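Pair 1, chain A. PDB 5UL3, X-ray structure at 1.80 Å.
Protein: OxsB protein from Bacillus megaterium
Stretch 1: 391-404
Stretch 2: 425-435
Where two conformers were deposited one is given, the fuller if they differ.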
# COMPACT_ATOMS: atom_id res chain seq x y z
N LYS A 391 -21.46 10.84 -0.60
CA LYS A 391 -20.49 10.41 -1.60
C LYS A 391 -19.12 10.19 -0.96
O LYS A 391 -18.76 10.82 0.04
CB LYS A 391 -20.38 11.44 -2.72
CG LYS A 391 -21.66 11.57 -3.56
CD LYS A 391 -21.75 12.91 -4.31
CE LYS A 391 -21.21 12.82 -5.73
NZ LYS A 391 -21.95 11.82 -6.57
N ILE A 392 -18.33 9.30 -1.57
CA ILE A 392 -16.96 9.07 -1.12
C ILE A 392 -16.03 9.22 -2.31
O ILE A 392 -16.46 9.28 -3.46
CB ILE A 392 -16.77 7.68 -0.48
CG1 ILE A 392 -16.76 6.60 -1.55
CG2 ILE A 392 -17.84 7.41 0.60
CD1 ILE A 392 -16.03 5.34 -1.11
N LYS A 393 -14.74 9.28 -2.02
CA LYS A 393 -13.71 9.15 -3.04
C LYS A 393 -12.82 7.96 -2.69
O LYS A 393 -12.61 7.65 -1.51
CB LYS A 393 -12.90 10.43 -3.17
CG LYS A 393 -13.79 11.58 -3.61
CD LYS A 393 -13.01 12.76 -4.13
CE LYS A 393 -13.94 13.75 -4.83
NZ LYS A 393 -14.43 13.25 -6.14
N PHE A 394 -12.30 7.27 -3.71
CA PHE A 394 -11.41 6.16 -3.40
C PHE A 394 -10.36 6.01 -4.49
O PHE A 394 -10.61 6.31 -5.67
CB PHE A 394 -12.18 4.84 -3.15
CG PHE A 394 -12.94 4.30 -4.34
CD1 PHE A 394 -14.21 4.78 -4.66
CD2 PHE A 394 -12.43 3.24 -5.10
CE1 PHE A 394 -14.94 4.26 -5.73
CE2 PHE A 394 -13.16 2.70 -6.18
CZ PHE A 394 -14.42 3.21 -6.49
N ASP A 395 -9.17 5.60 -4.08
CA ASP A 395 -8.04 5.37 -4.98
C ASP A 395 -7.75 3.87 -5.06
O ASP A 395 -7.89 3.16 -4.07
CB ASP A 395 -6.79 6.08 -4.47
CG ASP A 395 -6.94 7.61 -4.41
OD1 ASP A 395 -8.00 8.16 -4.80
OD2 ASP A 395 -6.00 8.26 -3.92
N PHE A 396 -7.28 3.40 -6.22
CA PHE A 396 -6.81 2.02 -6.34
C PHE A 396 -5.84 1.94 -7.51
O PHE A 396 -5.65 2.90 -8.25
CB PHE A 396 -7.96 1.03 -6.51
CG PHE A 396 -8.80 1.23 -7.76
CD1 PHE A 396 -8.47 0.60 -8.95
CD2 PHE A 396 -9.97 1.98 -7.72
CE1 PHE A 396 -9.26 0.76 -10.09
CE2 PHE A 396 -10.78 2.14 -8.84
CZ PHE A 396 -10.43 1.52 -10.03
N ALA A 397 -5.21 0.77 -7.65
CA ALA A 397 -4.23 0.53 -8.71
C ALA A 397 -4.78 -0.50 -9.70
O ALA A 397 -5.59 -1.35 -9.34
CB ALA A 397 -2.91 0.01 -8.14
N ALA A 398 -4.31 -0.41 -10.94
CA ALA A 398 -4.78 -1.34 -11.97
C ALA A 398 -3.74 -1.46 -13.08
O ALA A 398 -2.98 -0.52 -13.32
CB ALA A 398 -6.11 -0.89 -12.57
N ARG A 399 -3.74 -2.61 -13.76
CA ARG A 399 -2.93 -2.78 -14.96
C ARG A 399 -3.60 -2.11 -16.15
O ARG A 399 -4.83 -2.02 -16.22
CB ARG A 399 -2.73 -4.27 -15.32
CG ARG A 399 -2.52 -5.22 -14.18
CD ARG A 399 -2.10 -6.62 -14.71
NE ARG A 399 -3.02 -7.21 -15.68
CZ ARG A 399 -4.02 -8.02 -15.35
NH1 ARG A 399 -4.80 -8.53 -16.30
NH2 ARG A 399 -4.26 -8.31 -14.08
N ALA A 400 -2.78 -1.70 -17.12
CA ALA A 400 -3.34 -1.13 -18.34
C ALA A 400 -4.32 -2.08 -19.02
O ALA A 400 -5.36 -1.65 -19.54
CB ALA A 400 -2.24 -0.74 -19.32
N ASP A 401 -4.02 -3.40 -19.01
CA ASP A 401 -4.93 -4.33 -19.67
C ASP A 401 -6.16 -4.67 -18.83
O ASP A 401 -7.00 -5.46 -19.28
CB ASP A 401 -4.19 -5.62 -20.09
CG ASP A 401 -3.35 -6.23 -18.97
OD1 ASP A 401 -2.51 -5.52 -18.37
OD2 ASP A 401 -3.49 -7.45 -18.75
N SER A 402 -6.29 -4.11 -17.63
CA SER A 402 -7.58 -4.13 -16.96
C SER A 402 -8.51 -3.06 -17.50
O SER A 402 -9.69 -3.03 -17.14
CB SER A 402 -7.42 -3.93 -15.44
OG SER A 402 -6.69 -4.99 -14.85
N VAL A 403 -8.01 -2.17 -18.36
CA VAL A 403 -8.82 -1.16 -19.02
C VAL A 403 -9.11 -1.57 -20.46
O VAL A 403 -10.27 -1.58 -20.89
CB VAL A 403 -8.10 0.21 -19.00
CG1 VAL A 403 -9.03 1.31 -19.54
CG2 VAL A 403 -7.61 0.56 -17.59
N TYR A 404 -8.06 -1.90 -21.20
CA TYR A 404 -8.14 -2.15 -22.64
C TYR A 404 -7.27 -3.35 -22.99
O TYR A 404 -6.08 -3.38 -22.68
CB TYR A 404 -7.68 -0.90 -23.41
CG TYR A 404 -7.42 -1.11 -24.89
CD1 TYR A 404 -8.45 -1.52 -25.74
CD2 TYR A 404 -6.16 -0.89 -25.44
CE1 TYR A 404 -8.22 -1.71 -27.10
CE2 TYR A 404 -5.92 -1.08 -26.80
CZ TYR A 404 -6.97 -1.48 -27.62
OH TYR A 404 -6.74 -1.66 -28.97
N LEU A 425 -18.34 7.00 -11.39
CA LEU A 425 -19.58 7.45 -10.77
C LEU A 425 -19.54 7.26 -9.26
O LEU A 425 -20.05 8.09 -8.50
CB LEU A 425 -20.78 6.71 -11.35
CG LEU A 425 -21.16 7.01 -12.80
CD1 LEU A 425 -22.31 6.11 -13.23
CD2 LEU A 425 -21.55 8.47 -12.94
N ALA A 426 -18.94 6.15 -8.80
CA ALA A 426 -18.96 5.85 -7.38
C ALA A 426 -17.86 6.56 -6.60
O ALA A 426 -17.80 6.41 -5.37
CB ALA A 426 -18.85 4.34 -7.16
N GLY A 427 -16.96 7.28 -7.26
CA GLY A 427 -15.94 8.03 -6.54
C GLY A 427 -14.49 7.69 -6.81
O GLY A 427 -13.61 8.22 -6.11
N ALA A 428 -14.21 6.84 -7.80
CA ALA A 428 -12.83 6.58 -8.17
C ALA A 428 -12.13 7.90 -8.48
O ALA A 428 -12.62 8.70 -9.27
CB ALA A 428 -12.76 5.63 -9.37
N ASP A 429 -11.00 8.13 -7.82
CA ASP A 429 -10.37 9.45 -7.82
C ASP A 429 -8.98 9.40 -8.43
O ASP A 429 -8.83 9.59 -9.64
CB ASP A 429 -10.32 9.98 -6.39
CG ASP A 429 -9.80 11.40 -6.30
OD1 ASP A 429 -9.90 12.14 -7.31
OD2 ASP A 429 -9.26 11.75 -5.25
N ARG A 430 -7.94 9.19 -7.61
CA ARG A 430 -6.57 9.09 -8.11
C ARG A 430 -6.24 7.62 -8.32
O ARG A 430 -5.94 6.90 -7.36
CB ARG A 430 -5.59 9.77 -7.16
CG ARG A 430 -5.44 11.26 -7.47
CD ARG A 430 -4.55 12.00 -6.50
NE ARG A 430 -5.32 12.44 -5.36
CZ ARG A 430 -5.84 13.65 -5.23
NH1 ARG A 430 -6.55 13.94 -4.15
NH2 ARG A 430 -5.65 14.58 -6.16
N ILE A 431 -6.30 7.16 -9.58
CA ILE A 431 -6.05 5.76 -9.92
C ILE A 431 -4.62 5.64 -10.45
O ILE A 431 -4.16 6.47 -11.26
CB ILE A 431 -7.08 5.24 -10.95
CG1 ILE A 431 -8.41 4.81 -10.31
CG2 ILE A 431 -6.56 4.02 -11.70
CD1 ILE A 431 -8.74 5.35 -8.94
N PHE A 432 -3.90 4.60 -9.99
CA PHE A 432 -2.53 4.33 -10.41
C PHE A 432 -2.57 3.23 -11.47
O PHE A 432 -3.13 2.17 -11.22
CB PHE A 432 -1.68 3.86 -9.22
CG PHE A 432 -0.26 3.52 -9.58
CD1 PHE A 432 0.08 2.22 -9.96
CD2 PHE A 432 0.74 4.47 -9.51
CE1 PHE A 432 1.39 1.90 -10.29
CE2 PHE A 432 2.05 4.16 -9.84
CZ PHE A 432 2.38 2.87 -10.23
N ILE A 433 -1.98 3.48 -12.64
CA ILE A 433 -1.90 2.46 -13.69
C ILE A 433 -0.44 2.10 -13.86
O ILE A 433 0.40 2.97 -14.13
CB ILE A 433 -2.49 2.95 -15.03
CG1 ILE A 433 -3.90 3.49 -14.86
CG2 ILE A 433 -2.43 1.78 -16.09
CD1 ILE A 433 -4.95 2.45 -14.67
N GLY A 434 -0.12 0.82 -13.68
CA GLY A 434 1.25 0.35 -13.83
C GLY A 434 1.70 0.23 -15.27
O GLY A 434 1.97 -0.87 -15.76
N VAL A 435 1.79 1.37 -15.97
CA VAL A 435 2.27 1.40 -17.35
C VAL A 435 3.70 0.86 -17.44
O VAL A 435 3.99 -0.06 -18.21
CB VAL A 435 2.18 2.84 -17.91
CG1 VAL A 435 2.94 2.99 -19.20
CG2 VAL A 435 0.72 3.25 -18.10
O HOH W 1 -20.22 9.30 -6.06
O HOH W 2 -19.55 7.69 -3.66
O HOH W 3 0.00 -2.62 -17.12

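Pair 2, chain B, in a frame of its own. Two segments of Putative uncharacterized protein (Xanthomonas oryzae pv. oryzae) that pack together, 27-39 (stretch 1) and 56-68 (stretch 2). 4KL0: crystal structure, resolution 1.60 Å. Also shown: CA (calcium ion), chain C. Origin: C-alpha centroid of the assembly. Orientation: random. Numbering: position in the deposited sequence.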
# COMPACT_ATOMS: atom_id res chain seq x y z
N PRO B 27 1.10 -16.16 -12.60
CA PRO B 27 0.97 -15.04 -11.64
C PRO B 27 2.35 -14.65 -11.13
O PRO B 27 3.23 -15.49 -10.96
CB PRO B 27 0.09 -15.58 -10.50
CG PRO B 27 -0.52 -16.96 -11.07
CD PRO B 27 0.56 -17.42 -12.05
N LEU B 28 2.51 -13.36 -10.87
CA LEU B 28 3.76 -12.85 -10.34
C LEU B 28 3.83 -13.08 -8.83
O LEU B 28 3.04 -12.50 -8.09
CB LEU B 28 3.86 -11.35 -10.70
CG LEU B 28 5.16 -10.63 -10.26
CD1 LEU B 28 6.42 -11.20 -10.92
CD2 LEU B 28 5.08 -9.13 -10.50
N ASP B 29 4.78 -13.87 -8.33
CA ASP B 29 4.90 -14.02 -6.88
C ASP B 29 5.34 -12.69 -6.29
O ASP B 29 6.24 -12.03 -6.85
CB ASP B 29 5.91 -15.11 -6.51
CG ASP B 29 5.29 -16.49 -6.50
OD1 ASP B 29 4.09 -16.60 -6.86
OD2 ASP B 29 5.98 -17.47 -6.12
N THR B 30 4.71 -12.29 -5.16
CA THR B 30 4.84 -10.91 -4.65
C THR B 30 5.21 -10.89 -3.20
O THR B 30 4.61 -11.61 -2.39
CB THR B 30 3.51 -10.13 -4.87
OG1 THR B 30 3.24 -10.02 -6.28
CG2 THR B 30 3.59 -8.73 -4.27
N LEU B 31 6.21 -10.06 -2.86
CA LEU B 31 6.65 -9.82 -1.47
C LEU B 31 6.18 -8.39 -1.11
O LEU B 31 6.49 -7.41 -1.86
CB LEU B 31 8.19 -9.85 -1.35
CG LEU B 31 8.80 -11.06 -2.07
CD1 LEU B 31 10.36 -10.96 -1.99
CD2 LEU B 31 8.32 -12.34 -1.48
N LEU B 32 5.42 -8.28 -0.02
CA LEU B 32 4.78 -7.01 0.37
C LEU B 32 5.32 -6.56 1.73
O LEU B 32 5.42 -7.34 2.68
CB LEU B 32 3.27 -7.23 0.40
CG LEU B 32 2.39 -6.05 0.73
CD1 LEU B 32 2.54 -4.97 -0.38
CD2 LEU B 32 0.87 -6.45 0.80
N PHE B 33 5.63 -5.26 1.82
CA PHE B 33 6.14 -4.63 3.04
C PHE B 33 5.15 -3.55 3.43
O PHE B 33 4.85 -2.68 2.61
CB PHE B 33 7.53 -4.01 2.75
CG PHE B 33 8.51 -5.02 2.25
CD1 PHE B 33 9.42 -5.61 3.14
CD2 PHE B 33 8.54 -5.35 0.91
CE1 PHE B 33 10.32 -6.61 2.64
CE2 PHE B 33 9.43 -6.34 0.43
CZ PHE B 33 10.34 -6.93 1.34
N THR B 34 4.54 -3.65 4.62
CA THR B 34 3.27 -2.93 4.88
C THR B 34 3.08 -2.59 6.36
O THR B 34 3.77 -3.15 7.22
CB THR B 34 2.15 -3.84 4.41
OG1 THR B 34 0.86 -3.26 4.65
CG2 THR B 34 2.19 -5.18 5.10
N ASP B 35 2.25 -1.58 6.65
CA ASP B 35 2.07 -1.06 8.02
C ASP B 35 0.59 -0.80 8.26
O ASP B 35 0.17 0.34 8.42
CB ASP B 35 2.90 0.23 8.25
CG ASP B 35 2.62 1.33 7.20
OD1 ASP B 35 1.80 1.11 6.27
OD2 ASP B 35 3.18 2.46 7.37
N PRO B 36 -0.19 -1.87 8.32
CA PRO B 36 -1.67 -1.67 8.33
C PRO B 36 -2.23 -1.14 9.66
O PRO B 36 -1.61 -1.20 10.76
CB PRO B 36 -2.20 -3.09 8.09
CG PRO B 36 -1.13 -4.01 8.73
CD PRO B 36 0.18 -3.29 8.29
N ASN B 37 -3.45 -0.63 9.53
CA ASN B 37 -4.28 -0.18 10.67
C ASN B 37 -3.83 1.13 11.33
O ASN B 37 -4.15 1.37 12.49
CB ASN B 37 -4.50 -1.28 11.68
CG ASN B 37 -5.79 -1.08 12.46
OD1 ASN B 37 -6.81 -0.71 11.86
ND2 ASN B 37 -5.75 -1.29 13.80
N LYS B 38 -3.10 1.97 10.61
CA LYS B 38 -3.04 3.37 11.03
C LYS B 38 -3.85 4.25 10.07
O LYS B 38 -4.12 5.43 10.34
CB LYS B 38 -1.60 3.90 11.25
CG LYS B 38 -0.56 3.64 10.17
CD LYS B 38 -0.63 4.65 9.01
CE LYS B 38 0.57 4.43 8.00
NZ LYS B 38 0.41 5.41 6.87
N ASP B 39 -4.29 3.64 8.98
CA ASP B 39 -5.18 4.30 8.00
C ASP B 39 -5.81 3.17 7.17
O ASP B 39 -5.49 2.01 7.40
CB ASP B 39 -4.43 5.33 7.17
CG ASP B 39 -3.26 4.76 6.34
OD1 ASP B 39 -3.27 3.58 5.94
OD2 ASP B 39 -2.31 5.57 6.10
N GLY B 56 -5.20 -14.34 -11.28
CA GLY B 56 -3.95 -14.84 -11.83
C GLY B 56 -2.90 -13.80 -12.18
O GLY B 56 -1.96 -14.10 -12.94
N PHE B 57 -3.03 -12.60 -11.61
CA PHE B 57 -2.00 -11.58 -11.84
C PHE B 57 -0.82 -11.69 -10.89
O PHE B 57 0.32 -11.40 -11.25
CB PHE B 57 -2.63 -10.18 -11.73
CG PHE B 57 -3.47 -9.80 -12.90
CD1 PHE B 57 -2.93 -9.11 -13.96
CD2 PHE B 57 -4.80 -10.23 -12.98
CE1 PHE B 57 -3.69 -8.81 -15.07
CE2 PHE B 57 -5.58 -9.91 -14.07
CZ PHE B 57 -5.03 -9.20 -15.12
N LEU B 58 -1.11 -12.10 -9.66
CA LEU B 58 -0.09 -12.17 -8.65
C LEU B 58 -0.40 -13.29 -7.69
O LEU B 58 -1.53 -13.82 -7.67
CB LEU B 58 0.00 -10.84 -7.89
CG LEU B 58 -1.21 -10.40 -7.03
CD1 LEU B 58 -1.19 -11.09 -5.72
CD2 LEU B 58 -1.17 -8.88 -6.76
N ARG B 59 0.60 -13.64 -6.90
CA ARG B 59 0.34 -14.54 -5.79
C ARG B 59 1.10 -13.98 -4.59
O ARG B 59 2.34 -13.75 -4.67
CB ARG B 59 0.68 -16.00 -6.12
CG ARG B 59 0.51 -16.90 -4.92
CD ARG B 59 0.88 -18.35 -5.23
NE ARG B 59 2.32 -18.47 -5.31
CZ ARG B 59 2.97 -19.63 -5.34
NH1 ARG B 59 2.29 -20.78 -5.31
NH2 ARG B 59 4.30 -19.65 -5.40
N LEU B 60 0.33 -13.63 -3.55
CA LEU B 60 0.93 -12.88 -2.40
C LEU B 60 1.49 -13.92 -1.46
O LEU B 60 0.73 -14.55 -0.69
CB LEU B 60 -0.14 -12.01 -1.72
CG LEU B 60 0.29 -11.11 -0.59
CD1 LEU B 60 1.44 -10.22 -1.05
CD2 LEU B 60 -0.94 -10.32 -0.12
N THR B 61 2.82 -14.10 -1.48
CA THR B 61 3.37 -15.23 -0.75
C THR B 61 3.83 -14.86 0.67
O THR B 61 3.67 -15.66 1.63
CB THR B 61 4.51 -15.89 -1.56
OG1 THR B 61 5.59 -14.95 -1.74
CG2 THR B 61 3.99 -16.29 -2.95
N ASP B 62 4.33 -13.63 0.84
CA ASP B 62 4.96 -13.24 2.09
C ASP B 62 4.67 -11.77 2.33
O ASP B 62 4.72 -10.97 1.40
CB ASP B 62 6.48 -13.44 2.02
CG ASP B 62 6.86 -14.92 1.79
OD1 ASP B 62 7.02 -15.31 0.62
OD2 ASP B 62 7.02 -15.66 2.78
N VAL B 63 4.37 -11.46 3.55
CA VAL B 63 4.14 -10.08 3.96
C VAL B 63 4.94 -9.81 5.22
O VAL B 63 4.86 -10.56 6.21
CB VAL B 63 2.63 -9.90 4.21
CG1 VAL B 63 2.34 -8.51 4.71
CG2 VAL B 63 1.86 -10.15 2.93
N VAL B 64 5.75 -8.75 5.23
CA VAL B 64 6.49 -8.41 6.44
C VAL B 64 6.00 -7.02 6.90
O VAL B 64 5.87 -6.11 6.12
CB VAL B 64 7.99 -8.41 6.20
CG1 VAL B 64 8.71 -8.02 7.46
CG2 VAL B 64 8.45 -9.84 5.72
N VAL B 65 5.69 -6.92 8.18
CA VAL B 65 4.93 -5.75 8.70
C VAL B 65 5.84 -4.87 9.56
O VAL B 65 6.59 -5.37 10.46
CB VAL B 65 3.75 -6.28 9.59
CG1 VAL B 65 3.04 -5.16 10.29
CG2 VAL B 65 2.77 -7.09 8.72
N THR B 66 5.74 -3.55 9.38
CA THR B 66 6.58 -2.62 10.12
C THR B 66 5.70 -1.56 10.78
O THR B 66 4.48 -1.72 10.79
CB THR B 66 7.70 -2.03 9.19
OG1 THR B 66 8.67 -1.28 9.94
CG2 THR B 66 7.13 -1.12 8.08
N LEU B 67 6.33 -0.58 11.42
CA LEU B 67 5.79 0.64 12.05
C LEU B 67 5.38 0.37 13.51
O LEU B 67 4.38 -0.34 13.76
CB LEU B 67 4.59 1.27 11.27
CG LEU B 67 4.19 2.67 11.76
CD1 LEU B 67 5.23 3.73 11.28
CD2 LEU B 67 2.86 3.00 11.07
N GLY B 68 6.20 0.89 14.43
CA GLY B 68 6.02 0.73 15.86
C GLY B 68 7.13 -0.11 16.47
O GLY B 68 8.02 -0.66 15.80
CA CA C . 0.96 2.04 4.12
O HOH W 4 2.41 3.82 5.34
O HOH W 5 -0.60 3.94 4.50
O HOH W 6 1.71 4.05 2.49

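Two backbone segments running side by side, bridged on either side of a one-residue shift in register, form the common frame of pair 1 and pair 2, whose central residues superpose with an RMSD of 0.8 Å. The bridges make two separate ladders in pair 1 and one bulged parallel run in pair 2. The bonding pattern matches as well. In pair 1, F394(A) N donates to G427(A) O at 2.9 Å and D429(A) N to F394(A) O at 2.8 Å; at the matching positions of pair 2, T30(B) N donates to R59(B) O at 2.8 Å and T61(B) N to T30(B) O at 3.2 Å. Beyond the shift the matching bonds are again in step, with F432(A) N to F396(A) O at 3.0 Å answered by V64(B) N to L32(B) O at 2.9 Å, and A398(A) N to F432(A) O at 2.9 Å by T34(B) N to V64(B) O at 3.2 Å.

The shift itself is handled differently. In pair 2 it is a beta bulge within a continuous ladder, and L32(B) N reaches D62(B) O at 3.1 Å. The equivalent atoms in pair 1, F396(A) N and R430(A) O, lie 3.9 Å apart, and F396(A) N is buried without a partner. Here a side chain ties the two stretches instead: D395(A) OD1 accepts from R430(A) N at 3.0 Å. Its counterpart L31(B) is apolar and has no such acceptor to offer.

Where K393(A) matches D29(B), G427(A) matches R59(B). The glycine has positive phi at the end of a helix, and a CB there would clash with I392(A) O; its CA instead approaches I392(A) O at 3.4 Å. In pair 2 the same place lies within the strand, and R59(B) extends a side chain to form a salt bridge, NH2 to D29(B) OD2 at 2.8 Å.

Apolar packing shows a trade of bulk across the two stretches. F396(A) presents a ring face to I431(A), whose CG1 lies 3.9 Å from the ring centroid, while its CE2 meets the small A428(A) CB at 4.0 Å. In pair 2 the branched L32(B) stands where the ring does, and the larger L60(B) where the alanine does, and L32(B) CB lies 3.8 Å from L60(B) CD1. One step on, A397(A) beside F432(A) corresponds to F33(B) beside V64(B): the aromatic ring comes from the opposite member of the pair, with closest side-chain approaches of 4.1 Å from A397(A) CB to F432(A) CD1 and 4.4 Å from F33(B) CD1 to V64(B) CB. A shared backbone path thus fixes where side chains start, while leaving open which stretch supplies the volume.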